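PDB 2HXO: putative TetR-family transcriptional regulator from Streptomyces coelicolor, which probably binds DNA at cis-regulatory sequences and controls transcription, as members of the TetR family generally do. Local coordinates for residues G23-L28 with R35-R40; A66-V71 with A109-T114; A190-D195 with F201-A206. All coordinates share one frame; numbering follows the deposited sequence.

From the N terminus, contact 1 comes first: residues 23-28 meet 35-40 and close the short turn after helix 18-31, inside the helix-turn-helix end of the chain. Contact 2 follows, spanning 37 intervening residues that include helix 87-104; it ties helix 60-76, the helix that follows the DNA-binding region, to helix 107-118 of the C-terminal part. The two are neighbours, with Val26 packing on Ala67 and Val71. Contact 3 closes the eight-residue connection between helices 182-191 and 200-205, and its centre lies about 37 Å from that of contact 2 and about 44 Å from that of contact 1. The three run in series, none nesting in or crossing another.

Contact 1 of 3, residues G23-L28 with R35-R40; sequences GAAVEL and RGLTFR
A small, buried, wholly apolar contact sets Leu37, in the turn that leads into helix 39-46, against Ala25 and Leu28 of helix 18-31. One methyl does the work: Leu37 CD1 lies 3.8 Å from Ala25 CB and 3.7 Å from Leu28 CD1, so it bears on two residues one helical turn apart. Leu37 leaves its backbone alongside the helix rather than into it; with CG anti to the backbone N (chi1 -179°) and chi2 near 65°, the CD1 branch is swung over to the helix. Leu28 leaves its helix toward the turn, and the two leucines meet at about a right angle, branch against branch. This is the core of the DNA-binding end of a TetR-type chain: the predicted helix-turn-helix motif begins at Thr38, whose side chain takes the N-cap position, OG1 hydrogen-bonding Ala41 N at the start of helix 39-46. Leu37 packs on helix 18-31 immediately before that cap. Helix 60-76 packs on the same cluster, with Leu63 against Ala25 and Leu64 against Leu37, while Leu28 also touches Ala41 and Arg45 on helix 39-46.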
loop_
_atom_site.group_PDB
_atom_site.type_symbol
_atom_site.label_atom_id
_atom_site.label_comp_id
_atom_site.label_asym_id
_atom_site.label_seq_id
_atom_site.Cartn_x
_atom_site.Cartn_y
_atom_site.Cartn_z
ATOM N N GLY A 23 -13.747 -15.411 -16.404
ATOM C CA GLY A 23 -12.571 -15.497 -17.253
ATOM C C GLY A 23 -12.545 -14.380 -18.286
ATOM O O GLY A 23 -11.495 -13.790 -18.551
ATOM N N ALA A 24 -13.710 -14.080 -18.859
ATOM C CA ALA A 24 -13.825 -13.035 -19.869
ATOM C C ALA A 24 -13.480 -11.658 -19.311
ATOM O O ALA A 24 -12.745 -10.895 -19.932
ATOM C CB ALA A 24 -15.235 -13.022 -20.448
ATOM N N ALA A 25 -14.015 -11.339 -18.138
ATOM C CA ALA A 25 -13.751 -10.048 -17.516
ATOM C C ALA A 25 -12.257 -9.894 -17.189
ATOM O O ALA A 25 -11.683 -8.812 -17.350
ATOM C CB ALA A 25 -14.594 -9.897 -16.250
ATOM N N VAL A 26 -11.633 -10.976 -16.732
ATOM C CA VAL A 26 -10.212 -10.950 -16.410
ATOM C C VAL A 26 -9.396 -10.616 -17.673
ATOM O O VAL A 26 -8.545 -9.721 -17.655
ATOM C CB VAL A 26 -9.741 -12.315 -15.838
ATOM C CG1 VAL A 26 -8.222 -12.306 -15.647
ATOM C CG2 VAL A 26 -10.439 -12.594 -14.511
ATOM N N GLU A 27 -9.666 -11.333 -18.761
ATOM C CA GLU A 27 -8.970 -11.107 -20.027
ATOM C C GLU A 27 -9.101 -9.646 -20.425
ATOM O O GLU A 27 -8.129 -9.006 -20.828
ATOM C CB GLU A 27 -9.568 -11.986 -21.130
ATOM C CG GLU A 27 -9.542 -13.471 -20.829
ATOM C CD GLU A 27 -10.248 -14.292 -21.889
ATOM O OE1 GLU A 27 -11.446 -14.033 -22.154
ATOM O OE2 GLU A 27 -9.606 -15.201 -22.458
ATOM N N LEU A 28 -10.314 -9.123 -20.311
ATOM C CA LEU A 28 -10.572 -7.735 -20.647
ATOM C C LEU A 28 -9.830 -6.812 -19.691
ATOM O O LEU A 28 -9.222 -5.833 -20.113
ATOM C CB LEU A 28 -12.079 -7.444 -20.592
ATOM C CG LEU A 28 -12.939 -8.134 -21.661
ATOM C CD1 LEU A 28 -14.417 -7.855 -21.399
ATOM C CD2 LEU A 28 -12.531 -7.630 -23.047
ATOM N N ARG A 35 -11.926 0.493 -17.095
ATOM C CA ARG A 35 -12.734 1.288 -18.015
ATOM C C ARG A 35 -13.096 0.493 -19.266
ATOM O O ARG A 35 -14.163 0.692 -19.846
ATOM C CB ARG A 35 -11.979 2.560 -18.419
ATOM C CG ARG A 35 -12.096 3.713 -17.433
ATOM C CD ARG A 35 -13.424 4.453 -17.602
ATOM N NE ARG A 35 -13.511 5.636 -16.746
ATOM C CZ ARG A 35 -14.427 6.595 -16.877
ATOM N NH1 ARG A 35 -15.345 6.518 -17.835
ATOM N NH2 ARG A 35 -14.425 7.634 -16.048
ATOM N N GLY A 36 -12.206 -0.407 -19.674
ATOM C CA GLY A 36 -12.454 -1.216 -20.854
ATOM C C GLY A 36 -13.408 -2.365 -20.600
ATOM O O GLY A 36 -13.805 -3.066 -21.533
ATOM N N LEU A 37 -13.768 -2.573 -19.335
ATOM C CA LEU A 37 -14.695 -3.643 -18.981
ATOM C C LEU A 37 -16.115 -3.102 -19.093
ATOM O O LEU A 37 -16.625 -2.457 -18.170
ATOM C CB LEU A 37 -14.438 -4.141 -17.556
ATOM C CG LEU A 37 -15.361 -5.289 -17.126
ATOM C CD1 LEU A 37 -15.088 -6.512 -17.981
ATOM C CD2 LEU A 37 -15.151 -5.610 -15.653
ATOM N N THR A 38 -16.738 -3.368 -20.240
ATOM C CA THR A 38 -18.094 -2.911 -20.526
ATOM C C THR A 38 -19.042 -4.055 -20.900
ATOM O O THR A 38 -18.619 -5.174 -21.195
ATOM C CB THR A 38 -18.100 -1.877 -21.692
ATOM O OG1 THR A 38 -17.554 -2.475 -22.879
ATOM C CG2 THR A 38 -17.276 -0.648 -21.320
ATOM N N PHE A 39 -20.331 -3.744 -20.889
ATOM C CA PHE A 39 -21.382 -4.695 -21.226
ATOM C C PHE A 39 -21.146 -5.276 -22.616
ATOM O O PHE A 39 -21.145 -6.494 -22.801
ATOM C CB PHE A 39 -22.730 -3.973 -21.189
ATOM C CG PHE A 39 -23.924 -4.870 -21.337
ATOM C CD1 PHE A 39 -24.336 -5.680 -20.285
ATOM C CD2 PHE A 39 -24.678 -4.855 -22.509
ATOM C CE1 PHE A 39 -25.490 -6.462 -20.394
ATOM C CE2 PHE A 39 -25.834 -5.633 -22.630
ATOM C CZ PHE A 39 -26.241 -6.438 -21.567
ATOM N N ARG A 40 -20.949 -4.395 -23.593
ATOM C CA ARG A 40 -20.722 -4.814 -24.974
ATOM C C ARG A 40 -19.458 -5.652 -25.103
ATOM O O ARG A 40 -19.469 -6.716 -25.727
ATOM C CB ARG A 40 -20.630 -3.586 -25.886
ATOM C CG ARG A 40 -19.592 -2.577 -25.428
ATOM C CD ARG A 40 -19.518 -1.356 -26.337
ATOM N NE ARG A 40 -20.738 -0.546 -26.310
ATOM C CZ ARG A 40 -20.853 0.654 -26.879
ATOM N NH1 ARG A 40 -19.817 1.187 -27.523
ATOM N NH2 ARG A 40 -22.003 1.322 -26.813
#

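Contact 2 of 3, residues A66-V71 with A109-T114; sequences AATDAV and ATQLAT
Thr68 of helix 60-76 meets Gln111 and Leu112 of helix 107-118, where the helix that follows the DNA-binding region in a TetR-type chain packs against the C-terminal domain. The contact is compact, and both branches of Thr68 share it. Its hydroxyl sits close to the aliphatic part of Gln111, OG1 to CB 3.2 Å and OG1 to CG 3.6 Å, but the polar partner of that hydroxyl is on its own helix: OG1 hydrogen-bonds Leu64 O, one turn earlier. With chi1 at -62°, OG1 stands beside the backbone N, where it reaches that carbonyl, and CG2 is turned to Leu112, 3.8 Å from its CD2. Against helix 107-118, then, Thr68 presents a methyl and an already engaged oxygen. Gln111 offers its CB and CG to the threonine and bends at chi2, which turns its amide away from the threonine hydroxyl. The Gln111 carbonyl accepts a short bond of 2.6 Å from Thr114 OG1, the donor standing 39° above the carbonyl plane. Trp107 and Leu108 extend the packing along helix 107-118, both touching Thr68. Helix 18-31 covers another side of helix 60-76, through Val22, Val26 and Leu29, and Gln163 of the second subunit packs on Ala113.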
loop_
_atom_site.group_PDB
_atom_site.type_symbol
_atom_site.label_atom_id
_atom_site.label_comp_id
_atom_site.label_asym_id
_atom_site.label_seq_id
_atom_site.Cartn_x
_atom_site.Cartn_y
_atom_site.Cartn_z
ATOM N N ALA A 66 -15.757 -10.558 -8.341
ATOM C CA ALA A 66 -15.644 -11.963 -8.690
ATOM C C ALA A 66 -14.346 -12.221 -9.443
ATOM O O ALA A 66 -13.753 -13.294 -9.319
ATOM C CB ALA A 66 -16.834 -12.388 -9.541
ATOM N N ALA A 67 -13.914 -11.241 -10.234
ATOM C CA ALA A 67 -12.683 -11.360 -11.015
ATOM C C ALA A 67 -11.477 -11.306 -10.079
ATOM O O ALA A 67 -10.542 -12.095 -10.197
ATOM C CB ALA A 67 -12.605 -10.231 -12.035
ATOM N N THR A 68 -11.514 -10.365 -9.146
ATOM C CA THR A 68 -10.455 -10.215 -8.165
ATOM C C THR A 68 -10.338 -11.504 -7.337
ATOM O O THR A 68 -9.242 -12.032 -7.143
ATOM C CB THR A 68 -10.764 -9.030 -7.239
ATOM O OG1 THR A 68 -10.815 -7.837 -8.027
ATOM C CG2 THR A 68 -9.693 -8.888 -6.151
ATOM N N ASP A 69 -11.482 -12.013 -6.888
ATOM C CA ASP A 69 -11.556 -13.225 -6.077
ATOM C C ASP A 69 -11.010 -14.446 -6.811
ATOM O O ASP A 69 -10.252 -15.235 -6.245
ATOM C CB ASP A 69 -13.013 -13.473 -5.668
ATOM C CG ASP A 69 -13.181 -14.655 -4.720
ATOM O OD1 ASP A 69 -13.110 -14.454 -3.491
ATOM O OD2 ASP A 69 -13.390 -15.789 -5.197
ATOM N N ALA A 70 -11.395 -14.604 -8.072
ATOM C CA ALA A 70 -10.946 -15.749 -8.860
ATOM C C ALA A 70 -9.428 -15.752 -9.032
ATOM O O ALA A 70 -8.772 -16.781 -8.872
ATOM C CB ALA A 70 -11.629 -15.741 -10.222
ATOM N N VAL A 71 -8.876 -14.598 -9.371
ATOM C CA VAL A 71 -7.441 -14.467 -9.563
ATOM C C VAL A 71 -6.666 -14.716 -8.264
ATOM O O VAL A 71 -5.655 -15.409 -8.260
ATOM C CB VAL A 71 -7.101 -13.061 -10.113
ATOM C CG1 VAL A 71 -5.677 -12.672 -9.737
ATOM C CG2 VAL A 71 -7.269 -13.058 -11.626
ATOM N N ALA A 109 -4.242 -4.705 -7.897
ATOM C CA ALA A 109 -3.906 -3.881 -6.739
ATOM C C ALA A 109 -4.983 -2.855 -6.402
ATOM O O ALA A 109 -5.306 -2.641 -5.234
ATOM C CB ALA A 109 -2.574 -3.175 -6.971
ATOM N N THR A 110 -5.534 -2.219 -7.431
ATOM C CA THR A 110 -6.570 -1.216 -7.240
ATOM C C THR A 110 -7.858 -1.847 -6.719
ATOM O O THR A 110 -8.531 -1.283 -5.856
ATOM C CB THR A 110 -6.879 -0.475 -8.566
ATOM O OG1 THR A 110 -5.697 0.193 -9.025
ATOM C CG2 THR A 110 -7.986 0.561 -8.360
ATOM N N GLN A 111 -8.198 -3.021 -7.245
ATOM C CA GLN A 111 -9.414 -3.699 -6.828
ATOM C C GLN A 111 -9.362 -4.149 -5.378
ATOM O O GLN A 111 -10.386 -4.153 -4.692
ATOM C CB GLN A 111 -9.700 -4.889 -7.745
ATOM C CG GLN A 111 -10.204 -4.469 -9.111
ATOM C CD GLN A 111 -11.324 -3.457 -9.002
ATOM O OE1 GLN A 111 -12.307 -3.684 -8.298
ATOM N NE2 GLN A 111 -11.182 -2.329 -9.697
ATOM N N LEU A 112 -8.173 -4.520 -4.908
ATOM C CA LEU A 112 -8.010 -4.949 -3.523
ATOM C C LEU A 112 -8.232 -3.777 -2.563
ATOM O O LEU A 112 -8.825 -3.938 -1.494
ATOM C CB LEU A 112 -6.617 -5.538 -3.313
ATOM C CG LEU A 112 -6.315 -6.869 -4.002
ATOM C CD1 LEU A 112 -4.838 -7.193 -3.834
ATOM C CD2 LEU A 112 -7.178 -7.977 -3.413
ATOM N N ALA A 113 -7.764 -2.595 -2.948
ATOM C CA ALA A 113 -7.941 -1.410 -2.115
ATOM C C ALA A 113 -9.425 -1.065 -2.010
ATOM O O ALA A 113 -9.922 -0.718 -0.940
ATOM C CB ALA A 113 -7.174 -0.232 -2.706
ATOM N N THR A 114 -10.126 -1.155 -3.134
ATOM C CA THR A 114 -11.552 -0.863 -3.172
ATOM C C THR A 114 -12.315 -1.960 -2.450
ATOM O O THR A 114 -13.347 -1.712 -1.834
ATOM C CB THR A 114 -12.058 -0.761 -4.625
ATOM O OG1 THR A 114 -11.665 -1.928 -5.352
ATOM C CG2 THR A 114 -11.475 0.472 -5.299
#

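Contact 3 of 3, residues A190-D195 with F201-A206; sequences AWEGLD and FTRAVA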
loop_
_atom_site.group_PDB
_atom_site.type_symbol
_atom_site.label_atom_id
_atom_site.label_comp_id
_atom_site.label_asym_id
_atom_site.label_seq_id
_atom_site.Cartn_x
_atom_site.Cartn_y
_atom_site.Cartn_z
ATOM N N ALA A 190 21.123 9.083 -9.231
ATOM C CA ALA A 190 20.506 10.331 -8.787
ATOM C C ALA A 190 20.749 10.557 -7.296
ATOM O O ALA A 190 21.072 11.670 -6.878
ATOM C CB ALA A 190 19.012 10.311 -9.072
ATOM N N TRP A 191 20.588 9.500 -6.499
ATOM C CA TRP A 191 20.794 9.586 -5.052
ATOM C C TRP A 191 22.259 9.824 -4.721
ATOM O O TRP A 191 22.581 10.551 -3.781
ATOM C CB TRP A 191 20.298 8.307 -4.361
ATOM C CG TRP A 191 18.804 8.261 -4.205
ATOM C CD1 TRP A 191 17.894 9.072 -4.823
ATOM C CD2 TRP A 191 18.046 7.359 -3.385
ATOM N NE1 TRP A 191 16.622 8.736 -4.439
ATOM C CE2 TRP A 191 16.680 7.690 -3.557
ATOM C CE3 TRP A 191 18.384 6.307 -2.521
ATOM C CZ2 TRP A 191 15.649 7.004 -2.896
ATOM C CZ3 TRP A 191 17.353 5.620 -1.861
ATOM C CH2 TRP A 191 16.004 5.976 -2.056
ATOM N N GLU A 192 23.139 9.208 -5.504
ATOM C CA GLU A 192 24.580 9.363 -5.316
ATOM C C GLU A 192 25.007 10.807 -5.568
ATOM O O GLU A 192 26.173 11.152 -5.400
ATOM C CB GLU A 192 25.339 8.412 -6.252
ATOM C CG GLU A 192 25.408 6.988 -5.721
ATOM C CD GLU A 192 25.979 6.001 -6.720
ATOM O OE1 GLU A 192 26.292 4.864 -6.304
ATOM O OE2 GLU A 192 26.103 6.354 -7.916
ATOM N N GLY A 193 24.050 11.642 -5.967
ATOM C CA GLY A 193 24.326 13.045 -6.218
ATOM C C GLY A 193 23.912 13.901 -5.030
ATOM O O GLY A 193 24.208 15.098 -4.972
ATOM N N LEU A 194 23.222 13.285 -4.075
ATOM C CA LEU A 194 22.778 13.999 -2.886
ATOM C C LEU A 194 23.997 14.392 -2.065
ATOM O O LEU A 194 25.010 13.695 -2.082
ATOM C CB LEU A 194 21.841 13.111 -2.060
ATOM C CG LEU A 194 20.484 12.823 -2.713
ATOM C CD1 LEU A 194 19.727 11.770 -1.928
ATOM C CD2 LEU A 194 19.685 14.110 -2.793
ATOM N N ASP A 195 23.908 15.511 -1.357
ATOM C CA ASP A 195 25.020 15.964 -0.538
ATOM C C ASP A 195 25.347 14.911 0.527
ATOM O O ASP A 195 24.465 14.466 1.259
ATOM C CB ASP A 195 24.673 17.299 0.119
ATOM C CG ASP A 195 25.856 17.920 0.832
ATOM O OD1 ASP A 195 26.102 17.573 2.007
ATOM O OD2 ASP A 195 26.548 18.755 0.203
ATOM N N PHE A 201 23.080 8.715 5.430
ATOM C CA PHE A 201 22.502 7.381 5.304
ATOM C C PHE A 201 22.234 7.000 3.857
ATOM O O PHE A 201 22.706 5.972 3.373
ATOM C CB PHE A 201 21.185 7.288 6.079
ATOM C CG PHE A 201 20.471 5.980 5.878
ATOM C CD1 PHE A 201 20.827 4.856 6.620
ATOM C CD2 PHE A 201 19.511 5.847 4.875
ATOM C CE1 PHE A 201 20.247 3.619 6.366
ATOM C CE2 PHE A 201 18.927 4.619 4.612
ATOM C CZ PHE A 201 19.295 3.499 5.356
ATOM N N THR A 202 21.450 7.830 3.179
ATOM C CA THR A 202 21.079 7.591 1.790
ATOM C C THR A 202 22.321 7.416 0.928
ATOM O O THR A 202 22.357 6.566 0.040
ATOM C CB THR A 202 20.220 8.757 1.227
ATOM O OG1 THR A 202 19.103 8.997 2.096
ATOM C CG2 THR A 202 19.698 8.419 -0.155
ATOM N N ARG A 203 23.345 8.216 1.203
ATOM C CA ARG A 203 24.584 8.129 0.446
ATOM C C ARG A 203 25.302 6.805 0.732
ATOM O O ARG A 203 25.892 6.202 -0.167
ATOM C CB ARG A 203 25.490 9.320 0.787
ATOM C CG ARG A 203 26.495 9.651 -0.302
ATOM C CD ARG A 203 25.806 9.842 -1.649
ATOM N NE ARG A 203 26.740 9.606 -2.747
ATOM C CZ ARG A 203 27.754 10.410 -3.052
ATOM N NH1 ARG A 203 27.957 11.516 -2.344
ATOM N NH2 ARG A 203 28.579 10.092 -4.047
ATOM N N ALA A 204 25.223 6.346 1.980
ATOM C CA ALA A 204 25.855 5.095 2.386
ATOM C C ALA A 204 25.242 3.868 1.709
ATOM O O ALA A 204 25.925 2.871 1.477
ATOM C CB ALA A 204 25.763 4.944 3.899
ATOM N N VAL A 205 23.957 3.943 1.383
ATOM C CA VAL A 205 23.255 2.820 0.766
ATOM C C VAL A 205 22.926 3.055 -0.703
ATOM O O VAL A 205 22.508 2.138 -1.404
ATOM C CB VAL A 205 21.930 2.537 1.523
ATOM C CG1 VAL A 205 21.305 1.242 1.035
ATOM C CG2 VAL A 205 22.193 2.473 3.016
ATOM N N ALA A 206 23.114 4.287 -1.159
ATOM C CA ALA A 206 22.824 4.671 -2.539
ATOM C C ALA A 206 23.048 3.589 -3.595
ATOM O O ALA A 206 22.133 3.246 -4.345
ATOM C CB ALA A 206 23.632 5.917 -2.905
#
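Trp191 and Thr202 form the tight half of this contact, in which the end of helix 182-191 and the turn after it meet helix 200-205. The methyl of Thr202 is pressed on the indole, CG2 lying 3.4 Å from Trp191 CE3, above the ring plane but out toward its rim. Leu194 adds its CD1 to the same methyl at 3.8 Å. A type I beta turn from Trp191 to Leu194, with Leu194 N bonded to Trp191 O, brings both side chains round to Thr202. The second subunit covers this half: its Phe129 meets the Trp191 ring, and its Glu130 accepts a hydrogen bond from Thr202 N, placing the pair at the dimer interface.

On the solvent side, Glu192 and Arg203 are partly exposed; they come close, but without a hydrogen bond. Ala206 CB does touch Glu192 CG, at 3.5 Å, but the carboxylate and guanidinium do not pair: Glu192 OE2 stays 5.9 Å from Arg203 NH2, and the two planes are 60° apart. Arg203 instead bends at chi2 (53°) and lays its guanidinium flat over the turn, one face above Glu192 O, which is 2.9 Å from CZ. The oxygen also lies 3.1 Å from NE, yet at an angle too poor for a hydrogen bond. Replacing Arg203 with a leucine would probably leave the Glu192 carbonyl without the positive charge lying over it and uncover this side of the turn. The chemistry is therefore divided: within the chain, apolar packing makes up the side facing the partner subunit, which adds its bond to Thr202 N, whereas on the other side the guanidinium lies with one face to the Glu192 carbonyl oxygen, an attraction that is likely to be electrostatic and less directional than a hydrogen bond.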